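Local coordinates for protein clan CA, family C40, NlpC/P60 superfamily cysteine peptidase (Trichomonas vaginalis, PDB 6BIO) that probably acts as a cysteine peptidase, one of the laterally acquired NlpC/P60 peptidoglycan hydrolases that the parasite turns against bacteria, at residues 221-226 / 260-265; 240-243 / 247-250. All blocks are in the same frame, centred on the assembly; numbering follows the deposited sequence.

Overall arrangement
Both contacts belong to the six-stranded antiparallel sheet of the NlpC/P60 region, and their centres lie about 8 Å apart. Along the chain, 221-226 comes first, then the hairpin 240-243 / 247-250 of contact 2, then 260-265, so contact 1 brings together the two segments that flank contact 2. In the sheet, strand 222-225 neighbours 237-243 and strand 246-251 neighbours 256-261; contact 2 is the backbone pairing in the middle, whereas contact 1 reaches across the same strands through side chains alone. Phe247 joins them, its CE2 lying 3.7 Å from CZ of Phe225. The meander is thus held by its backbone ladder and by an aromatic cluster covering one face.

Contact 1: 221-226 / 260-265; sequences DIITFR and QDFYKY
An aromatic cluster on one face of the NlpC/P60 sheet joins strand 222-225 to the type I turn Phe262-Tyr265, which follows edge strand 256-261. Ile223 and Phe225, two apart on their strand, both point toward the turn. Phe225 and Tyr265 form an edge-to-face (T-shaped) pair, centroids 4.7 Å apart and planes at 71°. The CD2-CE2 edge of Tyr265 is turned to the face of Phe225, with CE2 lying over the ring centre; an aromatic edge, slightly positive, suits the electron-rich face beneath it. Phe262 swings its ring toward the strand because CG is anti to the backbone N (chi1 -175°), and so offers a face to Ile223, whose branched, apolar chain lays CD1 against that flat surface. The turn itself is fixed by Tyr265 N bonding to Phe262 O at 3.2 Å and by an Asx motif, Asp261 OD1 accepting from Lys264 N at 3.0 Å, a role for which a short carboxylate is well fitted. Val269 of the adjoining strand touches Ile223, Phe225 and Phe262. In the CH-pi contact, Ile223 CD1 stands 3.8 Å from the Phe262 ring centroid, 12° off its normal.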
loop_
_atom_site.group_PDB
_atom_site.type_symbol
_atom_site.label_atom_id
_atom_site.label_comp_id
_atom_site.label_asym_id
_atom_site.label_seq_id
_atom_site.Cartn_x
_atom_site.Cartn_y
_atom_site.Cartn_z
ATOM N N ASP A 221 -7.081 4.302 11.441
ATOM C CA ASP A 221 -8.446 4.419 10.947
ATOM C C ASP A 221 -8.571 5.762 10.247
ATOM O O ASP A 221 -7.959 6.749 10.645
ATOM C CB ASP A 221 -9.469 4.342 12.099
ATOM C CG ASP A 221 -9.484 2.986 12.803
ATOM O OD1 ASP A 221 -8.930 2.012 12.248
ATOM O OD2 ASP A 221 -10.147 2.922 13.896
ATOM N N ILE A 222 -9.361 5.797 9.182
ATOM C CA ILE A 222 -9.673 7.056 8.509
ATOM C C ILE A 222 -11.049 7.531 8.943
ATOM O O ILE A 222 -11.898 6.752 9.373
ATOM C CB ILE A 222 -9.541 7.009 6.980
ATOM C CG1 ILE A 222 -10.603 6.148 6.328
ATOM C CG2 ILE A 222 -8.092 6.581 6.602
ATOM C CD1 ILE A 222 -10.631 6.266 4.845
ATOM N N ILE A 223 -11.206 8.850 8.947
ATOM C CA ILE A 223 -12.443 9.522 9.320
ATOM C C ILE A 223 -12.842 10.401 8.154
ATOM O O ILE A 223 -12.063 11.264 7.745
ATOM C CB ILE A 223 -12.239 10.403 10.556
ATOM C CG1 ILE A 223 -11.501 9.685 11.688
ATOM C CG2 ILE A 223 -13.567 10.932 11.025
ATOM C CD1 ILE A 223 -10.756 10.676 12.592
ATOM N N THR A 224 -14.034 10.170 7.592
ATOM C CA THR A 224 -14.533 11.038 6.534
ATOM C C THR A 224 -15.496 12.064 7.119
ATOM O O THR A 224 -16.098 11.844 8.179
ATOM C CB THR A 224 -15.208 10.227 5.435
ATOM O OG1 THR A 224 -16.298 9.506 6.005
ATOM C CG2 THR A 224 -14.195 9.277 4.793
ATOM N N PHE A 225 -15.613 13.203 6.437
ATOM C CA PHE A 225 -16.372 14.341 6.921
ATOM C C PHE A 225 -17.156 14.974 5.776
ATOM O O PHE A 225 -16.770 14.921 4.603
ATOM C CB PHE A 225 -15.459 15.428 7.510
ATOM C CG PHE A 225 -14.535 14.968 8.644
ATOM C CD1 PHE A 225 -14.968 15.014 9.966
ATOM C CD2 PHE A 225 -13.238 14.510 8.395
ATOM C CE1 PHE A 225 -14.109 14.640 11.016
ATOM C CE2 PHE A 225 -12.410 14.162 9.429
ATOM C CZ PHE A 225 -12.837 14.219 10.729
ATOM N N ARG A 226 -18.248 15.650 6.172
ATOM C CA ARG A 226 -19.047 16.465 5.268
ATOM C C ARG A 226 -18.758 17.917 5.602
ATOM O O ARG A 226 -19.183 18.413 6.648
ATOM C CB ARG A 226 -20.540 16.118 5.411
ATOM C CG ARG A 226 -20.791 14.638 5.219
ATOM C CD ARG A 226 -22.267 14.347 4.948
ATOM N NE ARG A 226 -23.060 14.756 6.098
ATOM C CZ ARG A 226 -23.259 14.061 7.202
ATOM N NH1 ARG A 226 -22.850 12.805 7.311
ATOM N NH2 ARG A 226 -23.952 14.615 8.204
ATOM N N GLN A 260 -4.814 17.735 13.720
ATOM C CA GLN A 260 -6.085 18.366 14.065
ATOM C C GLN A 260 -6.688 17.640 15.249
ATOM O O GLN A 260 -6.743 16.411 15.288
ATOM C CB GLN A 260 -7.123 18.286 12.936
ATOM C CG GLN A 260 -8.567 18.674 13.379
ATOM C CD GLN A 260 -8.709 20.162 13.761
ATOM O OE1 GLN A 260 -8.181 21.020 13.048
ATOM N NE2 GLN A 260 -9.448 20.475 14.870
ATOM N N ASP A 261 -7.208 18.404 16.201
ATOM C CA ASP A 261 -7.904 17.831 17.335
ATOM C C ASP A 261 -9.258 17.317 16.885
ATOM O O ASP A 261 -10.074 18.087 16.366
ATOM C CB ASP A 261 -8.075 18.909 18.405
ATOM C CG ASP A 261 -8.710 18.379 19.666
ATOM O OD1 ASP A 261 -9.914 18.132 19.623
ATOM O OD2 ASP A 261 -8.002 18.222 20.698
ATOM N N PHE A 262 -9.499 16.019 17.075
ATOM C CA PHE A 262 -10.680 15.383 16.498
ATOM C C PHE A 262 -11.967 15.969 17.095
ATOM O O PHE A 262 -12.902 16.343 16.364
ATOM C CB PHE A 262 -10.572 13.871 16.767
ATOM C CG PHE A 262 -11.653 13.010 16.144
ATOM C CD1 PHE A 262 -12.491 13.446 15.105
ATOM C CD2 PHE A 262 -11.820 11.701 16.625
ATOM C CE1 PHE A 262 -13.477 12.569 14.570
ATOM C CE2 PHE A 262 -12.782 10.836 16.102
ATOM C CZ PHE A 262 -13.626 11.271 15.080
ATOM N N TYR A 263 -12.033 16.063 18.425
ATOM C CA TYR A 263 -13.273 16.482 19.068
ATOM C C TYR A 263 -13.618 17.934 18.754
ATOM O O TYR A 263 -14.795 18.269 18.655
ATOM C CB TYR A 263 -13.158 16.268 20.575
ATOM C CG TYR A 263 -14.374 16.694 21.357
ATOM C CD1 TYR A 263 -15.514 15.901 21.370
ATOM C CD2 TYR A 263 -14.386 17.890 22.097
ATOM C CE1 TYR A 263 -16.638 16.284 22.088
ATOM C CE2 TYR A 263 -15.492 18.276 22.809
ATOM C CZ TYR A 263 -16.626 17.466 22.802
ATOM O OH TYR A 263 -17.759 17.827 23.509
ATOM N N LYS A 264 -12.616 18.793 18.564
ATOM C CA LYS A 264 -12.844 20.191 18.228
ATOM C C LYS A 264 -13.044 20.466 16.738
ATOM O O LYS A 264 -13.380 21.601 16.367
ATOM C CB LYS A 264 -11.667 21.042 18.696
ATOM C CG LYS A 264 -11.481 21.042 20.184
ATOM C CD LYS A 264 -10.456 22.098 20.593
ATOM C CE LYS A 264 -10.402 22.301 22.101
ATOM N NZ LYS A 264 -9.043 22.056 22.606
ATOM N N TYR A 265 -12.842 19.503 15.876
ATOM C CA TYR A 265 -12.988 19.773 14.454
ATOM C C TYR A 265 -14.467 20.029 14.148
ATOM O O TYR A 265 -15.306 19.158 14.434
ATOM C CB TYR A 265 -12.480 18.584 13.669
ATOM C CG TYR A 265 -12.374 18.785 12.182
ATOM C CD1 TYR A 265 -11.578 19.791 11.642
ATOM C CD2 TYR A 265 -13.038 17.941 11.293
ATOM C CE1 TYR A 265 -11.472 19.965 10.294
ATOM C CE2 TYR A 265 -12.912 18.110 9.930
ATOM C CZ TYR A 265 -12.128 19.116 9.445
ATOM O OH TYR A 265 -12.011 19.264 8.091
#

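Contact 2: 240-243 / 247-250; sequences MYVG and FIHA
Two backbone hydrogen bonds tie Met240 to Ile248, the antiparallel hydrogen-bonded pair of the beta hairpin 237-243 / 246-251. Met240 N gives to Ile248 O at 2.9 Å, nearly straight at 171°, and Ile248 N gives to Met240 O at 2.8 Å. Next along the ladder, Tyr241 and Phe247 make a non-hydrogen-bonded pair with CA atoms only 4.0 Å apart. Beyond it Val242 and Gly243 both face Gln246 in a classic beta bulge, and Gly243 suits its position because a CB at its backbone angles would press on the preceding carbonyl O. The Tyr241 hydroxyl bonds to the backbone N of Gly245, tying the strand to the turn. On the Met240 face, two beta-branched residues well suited to strands pack across the hairpin: Val242 CG1 lies 4.0 Å from Ile248 CD1, the side chains crossing at about a right angle. Phe247 instead carries CG between its own N and carbonyl carbon (chi1 66°), sending its ring out from the strand, with CE1 3.5 Å above the His249 ring plane. Helix 154-163 covers Met240, Val242 and Ile248, helix 182-191 also meets the long, pliable Met240, and on the other face Phe247 packs against Gln260 of strand 256-261.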
loop_
_atom_site.group_PDB
_atom_site.type_symbol
_atom_site.label_atom_id
_atom_site.label_comp_id
_atom_site.label_asym_id
_atom_site.label_seq_id
_atom_site.Cartn_x
_atom_site.Cartn_y
_atom_site.Cartn_z
ATOM N N MET A 240 -6.709 10.906 8.946
ATOM C CA MET A 240 -6.326 9.629 9.557
ATOM C C MET A 240 -6.109 9.825 11.056
ATOM O O MET A 240 -5.307 10.662 11.463
ATOM C CB MET A 240 -5.037 9.069 8.941
ATOM C CG MET A 240 -4.695 7.714 9.470
ATOM S SD MET A 240 -3.200 7.015 8.794
ATOM C CE MET A 240 -3.642 6.842 7.076
ATOM N N TYR A 241 -6.810 9.042 11.866
ATOM C CA TYR A 241 -6.620 9.090 13.309
ATOM C C TYR A 241 -5.202 8.633 13.629
ATOM O O TYR A 241 -4.729 7.634 13.080
ATOM C CB TYR A 241 -7.655 8.190 13.999
ATOM C CG TYR A 241 -7.692 8.409 15.490
ATOM C CD1 TYR A 241 -8.234 9.576 16.019
ATOM C CD2 TYR A 241 -7.216 7.459 16.351
ATOM C CE1 TYR A 241 -8.254 9.797 17.377
ATOM C CE2 TYR A 241 -7.216 7.675 17.716
ATOM C CZ TYR A 241 -7.749 8.853 18.229
ATOM O OH TYR A 241 -7.769 9.097 19.611
ATOM N N VAL A 242 -4.547 9.329 14.559
ATOM C CA VAL A 242 -3.195 8.960 14.947
ATOM C C VAL A 242 -3.039 8.827 16.458
ATOM O O VAL A 242 -1.918 8.729 16.963
ATOM C CB VAL A 242 -2.153 9.929 14.371
ATOM C CG1 VAL A 242 -2.167 9.860 12.844
ATOM C CG2 VAL A 242 -2.385 11.346 14.847
ATOM N N GLY A 243 -4.146 8.803 17.186
ATOM C CA GLY A 243 -4.122 8.597 18.622
ATOM C C GLY A 243 -4.167 9.899 19.387
ATOM O O GLY A 243 -3.981 10.988 18.849
ATOM N N PHE A 247 -6.149 13.628 14.673
ATOM C CA PHE A 247 -5.950 13.070 13.349
ATOM C C PHE A 247 -5.006 13.951 12.561
ATOM O O PHE A 247 -4.736 15.088 12.922
ATOM C CB PHE A 247 -7.265 12.830 12.610
ATOM C CG PHE A 247 -8.092 14.084 12.230
ATOM C CD1 PHE A 247 -7.905 14.687 10.986
ATOM C CD2 PHE A 247 -9.186 14.509 12.998
ATOM C CE1 PHE A 247 -8.709 15.750 10.574
ATOM C CE2 PHE A 247 -9.976 15.545 12.588
ATOM C CZ PHE A 247 -9.732 16.178 11.369
ATOM N N ILE A 248 -4.445 13.371 11.509
ATOM C CA ILE A 248 -3.625 14.109 10.555
ATOM C C ILE A 248 -4.360 14.195 9.220
ATOM O O ILE A 248 -5.009 13.237 8.778
ATOM C CB ILE A 248 -2.236 13.469 10.412
ATOM C CG1 ILE A 248 -1.405 13.776 11.659
ATOM C CG2 ILE A 248 -1.537 13.980 9.134
ATOM C CD1 ILE A 248 -0.064 13.069 11.728
ATOM N N HIS A 249 -4.311 15.364 8.597
ATOM C CA HIS A 249 -4.948 15.569 7.308
ATOM C C HIS A 249 -4.202 16.616 6.489
ATOM O O HIS A 249 -3.435 17.427 7.020
ATOM C CB HIS A 249 -6.424 15.991 7.444
ATOM C CG HIS A 249 -6.677 17.309 8.132
ATOM N ND1 HIS A 249 -7.852 17.998 7.928
ATOM C CD2 HIS A 249 -5.993 18.010 9.069
ATOM C CE1 HIS A 249 -7.859 19.104 8.660
ATOM N NE2 HIS A 249 -6.746 19.131 9.375
ATOM N N ALA A 250 -4.414 16.566 5.178
ATOM C CA ALA A 250 -4.007 17.651 4.306
ATOM C C ALA A 250 -5.180 18.612 4.236
ATOM O O ALA A 250 -6.286 18.208 3.836
ATOM C CB ALA A 250 -3.647 17.134 2.920
#